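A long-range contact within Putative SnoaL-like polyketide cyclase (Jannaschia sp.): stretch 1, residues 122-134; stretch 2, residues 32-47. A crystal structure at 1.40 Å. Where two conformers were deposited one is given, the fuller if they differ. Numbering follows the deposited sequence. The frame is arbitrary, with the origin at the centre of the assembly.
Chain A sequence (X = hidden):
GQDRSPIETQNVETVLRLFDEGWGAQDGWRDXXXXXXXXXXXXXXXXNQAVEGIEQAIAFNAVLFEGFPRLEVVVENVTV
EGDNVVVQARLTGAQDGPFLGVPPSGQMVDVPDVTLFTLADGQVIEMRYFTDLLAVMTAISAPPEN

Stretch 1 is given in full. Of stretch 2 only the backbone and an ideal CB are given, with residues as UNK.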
ATOM      1  N   GLY A 122     -14.287 -18.198  -0.356  1.00 20.08           N
ATOM      2  CA  GLY A 122     -14.448 -17.821   1.046  1.00 20.40           C
ATOM      3  C   GLY A 122     -13.212 -17.872   1.946  1.00 20.42           C
ATOM      4  O   GLY A 122     -13.315 -17.559   3.118  1.00 21.98           O
ATOM      5  N   GLN A 123     -12.075 -18.311   1.396  0.50 18.55           N
ATOM      6  CA  GLN A 123     -10.836 -18.455   2.151  0.50 19.55           C
ATOM      7  C   GLN A 123      -9.815 -17.464   1.584  0.50 18.73           C
ATOM      8  O   GLN A 123      -9.839 -17.151   0.390  0.50 18.05           O
ATOM      9  CB  GLN A 123     -10.286 -19.888   2.025  0.50 19.68           C
ATOM     10  CG  GLN A 123     -11.287 -21.003   2.290  0.50 21.28           C
ATOM     11  CD  GLN A 123     -10.674 -22.391   2.094  0.50 20.76           C
ATOM     12  OE1 GLN A 123     -10.873 -23.046   1.056  0.50 22.73           O
ATOM     13  NE2 GLN A 123      -9.929 -22.840   3.086  0.50 24.10           N
ATOM     14  N   VAL A 124      -8.930 -16.964   2.440  1.00 19.70           N
ATOM     15  CA  VAL A 124      -7.879 -16.065   2.018  1.00 18.77           C
ATOM     16  C   VAL A 124      -6.716 -16.859   1.421  1.00 19.33           C
ATOM     17  O   VAL A 124      -6.151 -17.778   2.072  1.00 19.11           O
ATOM     18  CB  VAL A 124      -7.386 -15.210   3.196  1.00 18.48           C
ATOM     19  CG1 VAL A 124      -6.206 -14.333   2.786  1.00 20.84           C
ATOM     20  CG2 VAL A 124      -8.504 -14.357   3.781  1.00 20.82           C
ATOM     21  N   ILE A 125      -6.368 -16.533   0.187  1.00 18.91           N
ATOM     22  CA  ILE A 125      -5.242 -17.219  -0.493  1.00 17.60           C
ATOM     23  C   ILE A 125      -3.947 -16.399  -0.625  1.00 17.88           C
ATOM     24  O   ILE A 125      -2.868 -16.972  -0.897  1.00 19.22           O
ATOM     25  CB  ILE A 125      -5.670 -17.751  -1.872  1.00 17.21           C
ATOM     26  CG1 ILE A 125      -5.997 -16.616  -2.867  1.00 18.60           C
ATOM     27  CG2 ILE A 125      -6.894 -18.678  -1.726  1.00 20.00           C
ATOM     28  CD1 ILE A 125      -6.237 -17.108  -4.314  1.00 23.00           C
ATOM     29  N   GLU A 126      -4.063 -15.091  -0.495  1.00 17.93           N
ATOM     30  CA  GLU A 126      -2.887 -14.236  -0.621  1.00 18.02           C
ATOM     31  C   GLU A 126      -3.132 -12.930   0.123  1.00 17.42           C
ATOM     32  O   GLU A 126      -4.272 -12.416   0.175  1.00 19.06           O
ATOM     33  CB  GLU A 126      -2.589 -13.926  -2.083  1.00 19.29           C
ATOM     34  CG  GLU A 126      -1.285 -13.134  -2.268  1.00 20.87           C
ATOM     35  CD  GLU A 126      -0.864 -13.012  -3.709  1.00 23.09           C
ATOM     36  OE1 GLU A 126      -0.373 -14.007  -4.259  1.00 27.60           O
ATOM     37  OE2 GLU A 126      -1.140 -11.919  -4.272  1.00 34.85           O
HETATM   38  N   MSE A 127      -2.064 -12.416   0.709  1.00 17.52           N
HETATM   39  CA  MSE A 127      -2.057 -11.173   1.421  1.00 17.43           C
HETATM   40  C   MSE A 127      -0.814 -10.392   1.021  1.00 18.42           C
HETATM   41  O   MSE A 127       0.277 -10.938   1.141  1.00 18.28           O
HETATM   42  CB  MSE A 127      -2.029 -11.444   2.927  1.00 19.86           C
HETATM   43  CG  MSE A 127      -2.042 -10.228   3.801  1.00 18.28           C
HETATM   44 SE   MSE A 127      -2.064 -10.746   5.656  0.75 22.35          SE
HETATM   45  CE  MSE A 127      -0.316 -11.287   5.741  1.00 25.22           C
ATOM     46  N   ARG A 128      -0.992  -9.181   0.501  1.00 17.08           N
ATOM     47  CA  ARG A 128       0.092  -8.277   0.179  1.00 16.61           C
ATOM     48  C   ARG A 128       0.044  -7.117   1.141  1.00 17.63           C
ATOM     49  O   ARG A 128      -1.027  -6.678   1.548  1.00 19.54           O
ATOM     50  CB  ARG A 128      -0.034  -7.738  -1.252  1.00 17.11           C
ATOM     51  CG  ARG A 128      -0.025  -8.793  -2.306  1.00 19.73           C
ATOM     52  CD  ARG A 128      -0.393  -8.218  -3.676  1.00 18.38           C
ATOM     53  NE  ARG A 128      -0.335  -9.238  -4.708  1.00 22.38           N
ATOM     54  CZ  ARG A 128      -0.289  -8.912  -5.994  1.00 27.14           C
ATOM     55  NH1 ARG A 128      -0.260  -7.645  -6.387  1.00 28.59           N
ATOM     56  NH2 ARG A 128      -0.265  -9.880  -6.911  1.00 32.36           N
ATOM     57  N   TYR A 129       1.187  -6.631   1.577  1.00 16.85           N
ATOM     58  CA  TYR A 129       1.273  -5.644   2.618  1.00 16.59           C
ATOM     59  C   TYR A 129       2.221  -4.513   2.285  1.00 16.33           C
ATOM     60  O   TYR A 129       3.349  -4.723   1.871  1.00 16.77           O
ATOM     61  CB  TYR A 129       1.717  -6.338   3.935  1.00 18.00           C
ATOM     62  CG  TYR A 129       1.709  -5.394   5.097  1.00 17.85           C
ATOM     63  CD1 TYR A 129       0.508  -5.024   5.676  1.00 19.41           C
ATOM     64  CD2 TYR A 129       2.861  -4.867   5.618  1.00 18.54           C
ATOM     65  CE1 TYR A 129       0.464  -4.117   6.685  1.00 19.18           C
ATOM     66  CE2 TYR A 129       2.820  -3.963   6.660  1.00 18.23           C
ATOM     67  CZ  TYR A 129       1.628  -3.608   7.200  1.00 18.73           C
ATOM     68  OH  TYR A 129       1.566  -2.689   8.229  1.00 19.71           O
ATOM     69  N   PHE A 130       1.805  -3.301   2.693  1.00 17.16           N
ATOM     70  CA  PHE A 130       2.707  -2.157   2.743  1.00 17.15           C
ATOM     71  C   PHE A 130       2.435  -1.292   3.942  1.00 16.34           C
ATOM     72  O   PHE A 130       1.275  -0.999   4.249  1.00 16.65           O
ATOM     73  CB  PHE A 130       2.549  -1.218   1.557  1.00 17.63           C
ATOM     74  CG  PHE A 130       2.775  -1.833   0.215  1.00 18.06           C
ATOM     75  CD1 PHE A 130       1.769  -2.472  -0.461  1.00 19.30           C
ATOM     76  CD2 PHE A 130       3.996  -1.696  -0.442  1.00 18.35           C
ATOM     77  CE1 PHE A 130       1.993  -3.028  -1.743  1.00 19.01           C
ATOM     78  CE2 PHE A 130       4.219  -2.208  -1.705  1.00 18.35           C
ATOM     79  CZ  PHE A 130       3.246  -2.865  -2.338  1.00 18.31           C
ATOM     80  N   THR A 131       3.482  -0.794   4.583  1.00 17.41           N
ATOM     81  CA  THR A 131       3.441   0.376   5.467  1.00 16.74           C
ATOM     82  C   THR A 131       4.514   1.347   5.059  1.00 18.89           C
ATOM     83  O   THR A 131       5.145   1.184   4.039  1.00 19.17           O
ATOM     84  CB  THR A 131       3.459  -0.052   6.936  1.00 18.96           C
ATOM     85  OG1 THR A 131       3.211   1.109   7.766  1.00 18.53           O
ATOM     86  CG2 THR A 131       4.799  -0.654   7.376  1.00 19.56           C
ATOM     87  N   ASP A 132       4.788   2.357   5.901  1.00 18.04           N
ATOM     88  CA  ASP A 132       5.961   3.209   5.640  1.00 16.95           C
ATOM     89  C   ASP A 132       7.129   2.603   6.425  1.00 17.78           C
ATOM     90  O   ASP A 132       7.532   3.030   7.500  1.00 17.88           O
ATOM     91  CB  ASP A 132       5.717   4.631   6.110  1.00 18.01           C
ATOM     92  CG  ASP A 132       6.800   5.579   5.601  1.00 18.76           C
ATOM     93  OD1 ASP A 132       7.891   5.102   5.179  1.00 18.31           O
ATOM     94  OD2 ASP A 132       6.590   6.816   5.663  1.00 19.63           O
ATOM     95  N   LEU A 133       7.669   1.517   5.865  1.00 18.38           N
ATOM     96  CA  LEU A 133       8.698   0.775   6.535  1.00 18.02           C
ATOM     97  C   LEU A 133       9.989   1.577   6.612  1.00 16.68           C
ATOM     98  O   LEU A 133      10.702   1.443   7.609  1.00 17.70           O
ATOM     99  CB  LEU A 133       8.945  -0.568   5.841  1.00 18.58           C
ATOM    100  CG  LEU A 133       9.848  -1.564   6.550  1.00 21.72           C
ATOM    101  CD1 LEU A 133       9.285  -2.010   7.880  1.00 23.06           C
ATOM    102  CD2 LEU A 133      10.046  -2.803   5.641  1.00 20.98           C
ATOM    103  N   LEU A 134      10.283   2.438   5.653  1.00 16.74           N
ATOM    104  CA  LEU A 134      11.466   3.295   5.753  1.00 17.41           C
ATOM    105  C   LEU A 134      11.341   4.219   6.968  1.00 17.94           C
ATOM    106  O   LEU A 134      12.284   4.396   7.762  1.00 17.70           O
ATOM    107  CB  LEU A 134      11.627   4.149   4.489  1.00 20.30           C
ATOM    108  CG  LEU A 134      12.802   5.105   4.512  1.00 19.07           C
ATOM    109  CD1 LEU A 134      14.133   4.329   4.644  1.00 25.21           C
ATOM    110  CD2 LEU A 134      12.780   6.006   3.238  1.00 20.49           C
ATOM    111  N   UNK A  32      -7.011 -18.508  14.240  1.00 20.12           N
ATOM    112  CA  UNK A  32      -7.882 -17.720  13.355  1.00 19.05           C
ATOM    113  C   UNK A  32      -7.283 -17.726  11.928  1.00 20.26           C
ATOM    114  O   UNK A  32      -7.978 -17.886  10.934  1.00 18.61           O
ATOM    115  CB  UNK A  32      -8.036 -16.290  13.876  1.00 19.05           C
ATOM    116  N   UNK A  33      -5.975 -17.533  11.835  1.00 17.75           N
ATOM    117  CA  UNK A  33      -5.320 -17.645  10.538  1.00 18.60           C
ATOM    118  C   UNK A  33      -5.551 -19.036   9.911  1.00 20.04           C
ATOM    119  O   UNK A  33      -5.869 -19.153   8.731  1.00 19.24           O
ATOM    120  CB  UNK A  33      -3.822 -17.372  10.685  1.00 18.60           C
ATOM    121  N   UNK A  34      -5.409 -20.090  10.710  1.00 21.09           N
ATOM    122  CA  UNK A  34      -5.590 -21.451  10.185  1.00 21.67           C
ATOM    123  C   UNK A  34      -7.008 -21.734   9.694  1.00 21.64           C
ATOM    124  O   UNK A  34      -7.187 -22.497   8.754  1.00 25.46           O
ATOM    125  CB  UNK A  34      -5.223 -22.470  11.265  1.00 21.67           C
ATOM    126  N   UNK A  35      -8.007 -21.102  10.298  1.00 21.89           N
ATOM    127  CA  UNK A  35      -9.384 -21.247   9.813  1.00 23.08           C
ATOM    128  C   UNK A  35      -9.770 -20.333   8.646  1.00 22.73           C
ATOM    129  O   UNK A  35     -10.730 -20.596   7.934  1.00 24.41           O
ATOM    130  CB  UNK A  35     -10.347 -20.987  10.973  1.00 23.08           C
ATOM    131  N   UNK A  36      -8.995 -19.276   8.431  1.00 20.80           N
ATOM    132  CA  UNK A  36      -9.294 -18.247   7.424  1.00 21.13           C
ATOM    133  C   UNK A  36      -8.523 -18.418   6.105  1.00 19.72           C
ATOM    134  O   UNK A  36      -9.018 -18.143   5.011  1.00 21.27           O
ATOM    135  CB  UNK A  36      -8.985 -16.867   8.007  1.00 21.13           C
ATOM    136  N   UNK A  37      -7.234 -18.747   6.241  0.70 18.98           N
ATOM    137  CA  UNK A  37      -6.322 -18.903   5.091  0.70 18.50           C
ATOM    138  C   UNK A  37      -6.341 -20.354   4.600  0.70 20.16           C
ATOM    139  O   UNK A  37      -6.567 -21.290   5.382  0.70 20.79           O
ATOM    140  CB  UNK A  37      -4.898 -18.490   5.468  0.70 18.50           C
ATOM    141  N   UNK A  38      -6.040 -20.522   3.312  1.00 19.17           N
ATOM    142  CA  UNK A  38      -5.829 -21.862   2.726  1.00 19.74           C
ATOM    143  C   UNK A  38      -4.423 -22.347   3.089  1.00 18.48           C
ATOM    144  O   UNK A  38      -3.556 -21.583   3.480  1.00 17.85           O
ATOM    145  CB  UNK A  38      -6.014 -21.837   1.207  1.00 19.74           C
ATOM    146  N   UNK A  39      -4.200 -23.660   3.021  1.00 18.06           N
ATOM    147  CA  UNK A  39      -2.868 -24.201   3.349  1.00 18.56           C
ATOM    148  C   UNK A  39      -1.735 -23.636   2.484  1.00 18.84           C
ATOM    149  O   UNK A  39      -0.597 -23.499   2.944  1.00 21.11           O
ATOM    150  CB  UNK A  39      -2.889 -25.724   3.205  1.00 18.56           C
ATOM    151  N   UNK A  40      -2.049 -23.337   1.228  1.00 18.56           N
ATOM    152  CA  UNK A  40      -1.085 -22.766   0.292  1.00 19.19           C
ATOM    153  C   UNK A  40      -1.083 -21.234   0.272  1.00 19.72           C
ATOM    154  O   UNK A  40      -0.533 -20.638  -0.648  1.00 19.53           O
ATOM    155  CB  UNK A  40      -1.373 -23.290  -1.116  1.00 19.19           C
ATOM    156  N   UNK A  41      -1.690 -20.621   1.290  1.00 18.82           N
ATOM    157  CA  UNK A  41      -1.646 -19.156   1.474  1.00 18.62           C
ATOM    158  C   UNK A  41      -0.253 -18.613   1.254  1.00 19.41           C
ATOM    159  O   UNK A  41       0.748 -19.207   1.676  1.00 20.12           O
ATOM    160  CB  UNK A  41      -2.129 -18.772   2.874  1.00 18.62           C
ATOM    161  N   UNK A  42      -0.201 -17.461   0.600  1.00 18.84           N
ATOM    162  CA  UNK A  42       1.054 -16.746   0.310  1.00 20.56           C
ATOM    163  C   UNK A  42       0.971 -15.338   0.913  1.00 18.11           C
ATOM    164  O   UNK A  42      -0.018 -14.633   0.720  1.00 18.86           O
ATOM    165  CB  UNK A  42       1.314 -16.676  -1.196  1.00 20.56           C
ATOM    166  N   UNK A  43       2.051 -14.970   1.581  0.50 17.64           N
ATOM    167  CA  UNK A  43       2.207 -13.703   2.246  0.50 16.59           C
ATOM    168  C   UNK A  43       3.318 -12.909   1.537  0.50 16.31           C
ATOM    169  O   UNK A  43       4.383 -13.436   1.229  0.50 16.39           O
ATOM    170  CB  UNK A  43       2.521 -13.904   3.730  0.50 16.59           C
ATOM    171  N   UNK A  44       3.048 -11.651   1.244  0.50 16.56           N
ATOM    172  CA  UNK A  44       3.975 -10.817   0.508  0.50 16.34           C
ATOM    173  C   UNK A  44       4.155  -9.537   1.336  0.50 16.59           C
ATOM    174  O   UNK A  44       3.161  -8.826   1.603  0.50 16.30           O
ATOM    175  CB  UNK A  44       3.472 -10.522  -0.907  0.50 16.34           C
ATOM    176  N   UNK A  45       5.381  -9.299   1.792  1.00 18.03           N
ATOM    177  CA  UNK A  45       5.689  -8.180   2.659  1.00 17.22           C
ATOM    178  C   UNK A  45       6.459  -7.172   1.838  1.00 17.52           C
ATOM    179  O   UNK A  45       7.610  -7.424   1.481  1.00 17.73           O
ATOM    180  CB  UNK A  45       6.478  -8.618   3.894  1.00 17.22           C
ATOM    181  N   UNK A  46       5.841  -6.057   1.479  1.00 17.41           N
ATOM    182  CA  UNK A  46       6.449  -5.047   0.624  1.00 17.33           C
ATOM    183  C   UNK A  46       6.910  -5.755  -0.685  1.00 17.00           C
ATOM    184  O   UNK A  46       6.116  -6.404  -1.351  1.00 18.11           O
ATOM    185  CB  UNK A  46       7.614  -4.357   1.335  1.00 17.33           C
ATOM    186  N   UNK A  47       8.166  -5.561  -1.125  1.00 18.07           N
ATOM    187  CA  UNK A  47       8.662  -6.183  -2.352  1.00 19.26           C
ATOM    188  C   UNK A  47       9.366  -7.510  -2.076  1.00 18.96           C
ATOM    189  O   UNK A  47       9.932  -8.111  -3.012  1.00 20.89           O
ATOM    190  CB  UNK A  47       9.617  -5.230  -3.074  1.00 19.26           C
TER

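Stretch 2 enters as the end of a helix, and positions 32, 34 and 35 have nothing of stretch 1 near CB, so many residues would suit; they are Val32, Arg34 and Glu35. Position 33 also starts far off, sideways, but a long side chain could reach the selenium-bearing end of Met127. It is Trp33, whose CH2 lies 3.9 Å from Met127 CE.

At 36 the backbone O accepts a hydrogen bond from Val124 N (2.8 Å). Separately, the ideal CB is 4.9 Å from Val124 CG2, so valine, threonine or a similar residue could touch it. Thr36 places CG2 3.7 Å from Val124 CG2, while its OG1 bonds back to Val32 O (2.8 Å).

Position 37 leaves the helix and pairs with Val124 in a parallel bridge, CB on the same face as Val124 and Met127, so an apolar residue fits. Selenomethionine Met37 brings CG to 4.1 Å from Val124 CB. Position 38, whose N donates to Val124 O (3.0 Å), has CB close to Gln123 and Ile125; valine, threonine or isoleucine would serve. Thr38 CG2 contacts Gln123 CB (3.5 Å) and Ile125 CG2 (3.7 Å).

In the type I turn from 38 to 41, positions 39 and 40 offer CB no partner; phi of -58° at 39 admits proline, and 40 has room for a side chain. They are Pro39 and Gly40.

At 41, CB points sideways, but a long apolar group could reach Val124 and Met127. Phe41 does so, CZ 3.6 Å from Met127 CB at the ring edge and CE1 3.7 Å from Val124 CG1.

Position 42 lies beside Glu126, its ideal CB 4.4 Å from OE1, which calls for a basic residue or another donor. Arg42 forms a salt bridge, NE to Glu126 OE1 3.0 Å.

Position 43 faces Met127 CE, 4.4 Å from the ideal CB; a small residue suits, and Ser43 sets OG 3.6 Å from that methyl. At 44, the ideal CB is 4.1 Å from Arg128 CG, inviting an aliphatic chain: Ile44 CD1 reaches Arg128 CG (3.9 Å) and Glu126 CD (3.8 Å).

Position 45 shares a face with Tyr129, and an aromatic or large aliphatic residue could extend to Leu133. The Phe45 ring lies nearly parallel to that of Tyr129 but slid apart; Phe45 CE2 is 3.8 Å from Leu133 CD2.

At 46, phi 55° and psi -130° suit glycine best and strain any residue with a side chain, yet Thr131 N offers a donor within reach of a longer acceptor. His46 NE2 accepts the bond from Thr131 N (2.9 Å), the ring between Tyr129 O and Leu133 CB on opposite faces. Position 47 points away; it is Ser47.

Stretch 2, residues 32-47: VWRETMTPGFRSIFHS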
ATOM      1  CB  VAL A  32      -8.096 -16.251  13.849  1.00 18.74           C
ATOM      2  CG1 VAL A  32      -8.891 -15.422  12.798  1.00 20.48           C
ATOM      3  CG2 VAL A  32      -8.798 -16.226  15.215  1.00 22.66           C
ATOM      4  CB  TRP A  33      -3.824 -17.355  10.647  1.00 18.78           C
ATOM      5  CG  TRP A  33      -3.455 -15.900  10.694  1.00 17.65           C
ATOM      6  CD1 TRP A  33      -4.068 -14.927  11.408  1.00 18.35           C
ATOM      7  CD2 TRP A  33      -2.380 -15.263   9.998  1.00 17.47           C
ATOM      8  NE1 TRP A  33      -3.461 -13.712  11.182  1.00 18.17           N
ATOM      9  CE2 TRP A  33      -2.425 -13.890  10.329  1.00 17.03           C
ATOM     10  CE3 TRP A  33      -1.393 -15.702   9.109  1.00 17.90           C
ATOM     11  CZ2 TRP A  33      -1.511 -12.969   9.828  1.00 17.49           C
ATOM     12  CZ3 TRP A  33      -0.505 -14.792   8.607  1.00 19.43           C
ATOM     13  CH2 TRP A  33      -0.545 -13.459   8.989  1.00 18.10           C
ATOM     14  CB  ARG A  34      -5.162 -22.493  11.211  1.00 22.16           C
ATOM     15  CG  ARG A  34      -3.677 -22.454  11.492  1.00 21.31           C
ATOM     16  CD  ARG A  34      -3.246 -23.483  12.503  1.00 22.95           C
ATOM     17  NE  ARG A  34      -1.811 -23.355  12.790  1.00 20.82           N
ATOM     18  CZ  ARG A  34      -1.285 -22.982  13.958  1.00 21.28           C
ATOM     19  NH1 ARG A  34      -2.036 -22.704  15.018  1.00 25.45           N
ATOM     20  NH2 ARG A  34       0.026 -22.888  14.072  1.00 25.45           N
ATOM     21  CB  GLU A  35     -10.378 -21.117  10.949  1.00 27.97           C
ATOM     22  CG  GLU A  35     -10.540 -19.784  11.630  1.00 30.45           C
ATOM     23  CD  GLU A  35     -11.464 -19.914  12.864  1.00 36.13           C
ATOM     24  OE1 GLU A  35     -12.606 -20.385  12.686  1.00 43.50           O
ATOM     25  OE2 GLU A  35     -11.038 -19.598  14.002  1.00 46.43           O
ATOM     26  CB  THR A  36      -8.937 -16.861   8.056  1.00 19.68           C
ATOM     27  OG1 THR A  36      -9.778 -16.678   9.214  1.00 24.49           O
ATOM     28  CG2 THR A  36      -9.225 -15.706   7.103  1.00 24.07           C
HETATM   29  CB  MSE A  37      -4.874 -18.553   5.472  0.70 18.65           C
HETATM   30  CG  MSE A  37      -4.507 -17.074   5.484  0.70 17.09           C
HETATM   31 SE   MSE A  37      -5.345 -16.001   6.935  0.53 16.76          SE
HETATM   32  CE  MSE A  37      -4.105 -14.475   6.885  0.70 18.97           C
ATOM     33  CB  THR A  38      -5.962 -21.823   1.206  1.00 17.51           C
ATOM     34  OG1 THR A  38      -4.972 -20.937   0.662  1.00 20.18           O
ATOM     35  CG2 THR A  38      -7.379 -21.360   0.820  1.00 19.17           C
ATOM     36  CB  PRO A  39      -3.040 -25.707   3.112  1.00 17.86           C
ATOM     37  CG  PRO A  39      -4.513 -25.918   3.153  1.00 19.11           C
ATOM     38  CD  PRO A  39      -5.182 -24.708   2.679  1.00 18.22           C
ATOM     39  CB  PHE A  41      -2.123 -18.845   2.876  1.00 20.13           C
ATOM     40  CG  PHE A  41      -1.962 -17.414   3.274  1.00 17.42           C
ATOM     41  CD1 PHE A  41      -2.729 -16.443   2.713  1.00 20.21           C
ATOM     42  CD2 PHE A  41      -1.070 -17.055   4.275  1.00 18.68           C
ATOM     43  CE1 PHE A  41      -2.604 -15.098   3.151  1.00 19.53           C
ATOM     44  CE2 PHE A  41      -0.973 -15.785   4.728  1.00 18.91           C
ATOM     45  CZ  PHE A  41      -1.698 -14.783   4.147  1.00 18.45           C
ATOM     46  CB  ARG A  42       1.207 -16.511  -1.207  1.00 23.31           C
ATOM     47  CG  ARG A  42       1.473 -17.730  -2.007  1.00 30.58           C
ATOM     48  CD  ARG A  42       1.053 -17.558  -3.477  1.00 31.76           C
ATOM     49  NE  ARG A  42       1.570 -16.327  -4.065  1.00 39.41           N
ATOM     50  CZ  ARG A  42       2.755 -16.176  -4.652  1.00 38.98           C
ATOM     51  NH1 ARG A  42       3.612 -17.164  -4.761  1.00 43.53           N
ATOM     52  NH2 ARG A  42       3.081 -15.001  -5.154  1.00 43.08           N
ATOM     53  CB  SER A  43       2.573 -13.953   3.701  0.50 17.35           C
ATOM     54  OG  SER A  43       2.693 -12.721   4.381  0.50 18.17           O
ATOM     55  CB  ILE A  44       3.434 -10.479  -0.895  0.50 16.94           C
ATOM     56  CG1 ILE A  44       3.372 -11.752  -1.755  0.50 20.88           C
ATOM     57  CG2 ILE A  44       4.310  -9.403  -1.585  0.50 17.14           C
ATOM     58  CD1 ILE A  44       2.615 -11.579  -3.077  0.50 19.70           C
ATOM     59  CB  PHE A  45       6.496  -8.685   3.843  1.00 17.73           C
ATOM     60  CG  PHE A  45       6.816  -7.663   4.873  1.00 19.00           C
ATOM     61  CD1 PHE A  45       5.870  -7.247   5.744  1.00 19.57           C
ATOM     62  CD2 PHE A  45       8.084  -7.167   4.996  1.00 19.22           C
ATOM     63  CE1 PHE A  45       6.182  -6.366   6.782  1.00 19.49           C
ATOM     64  CE2 PHE A  45       8.401  -6.242   6.013  1.00 20.98           C
ATOM     65  CZ  PHE A  45       7.436  -5.830   6.862  1.00 20.69           C
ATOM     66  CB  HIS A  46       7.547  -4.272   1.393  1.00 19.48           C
ATOM     67  CG  HIS A  46       7.021  -3.529   2.574  1.00 18.22           C
ATOM     68  ND1 HIS A  46       6.832  -4.142   3.796  1.00 19.86           N
ATOM     69  CD2 HIS A  46       6.490  -2.287   2.699  1.00 19.51           C
ATOM     70  CE1 HIS A  46       6.243  -3.282   4.626  1.00 19.35           C
ATOM     71  NE2 HIS A  46       6.020  -2.160   3.980  1.00 18.15           N
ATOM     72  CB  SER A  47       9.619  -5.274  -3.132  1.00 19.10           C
ATOM     73  OG  SER A  47      10.834  -5.135  -2.448  1.00 20.42           O
TER
HETATM   74  O   HOH W   1      -2.055 -19.006  -2.162  1.00 30.68           O
HETATM   75  O   HOH W   2       1.374 -12.609  -6.219  1.00 36.01           O
HETATM   76  O   HOH W   3       3.359  -6.133  -0.942  1.00 13.27           O
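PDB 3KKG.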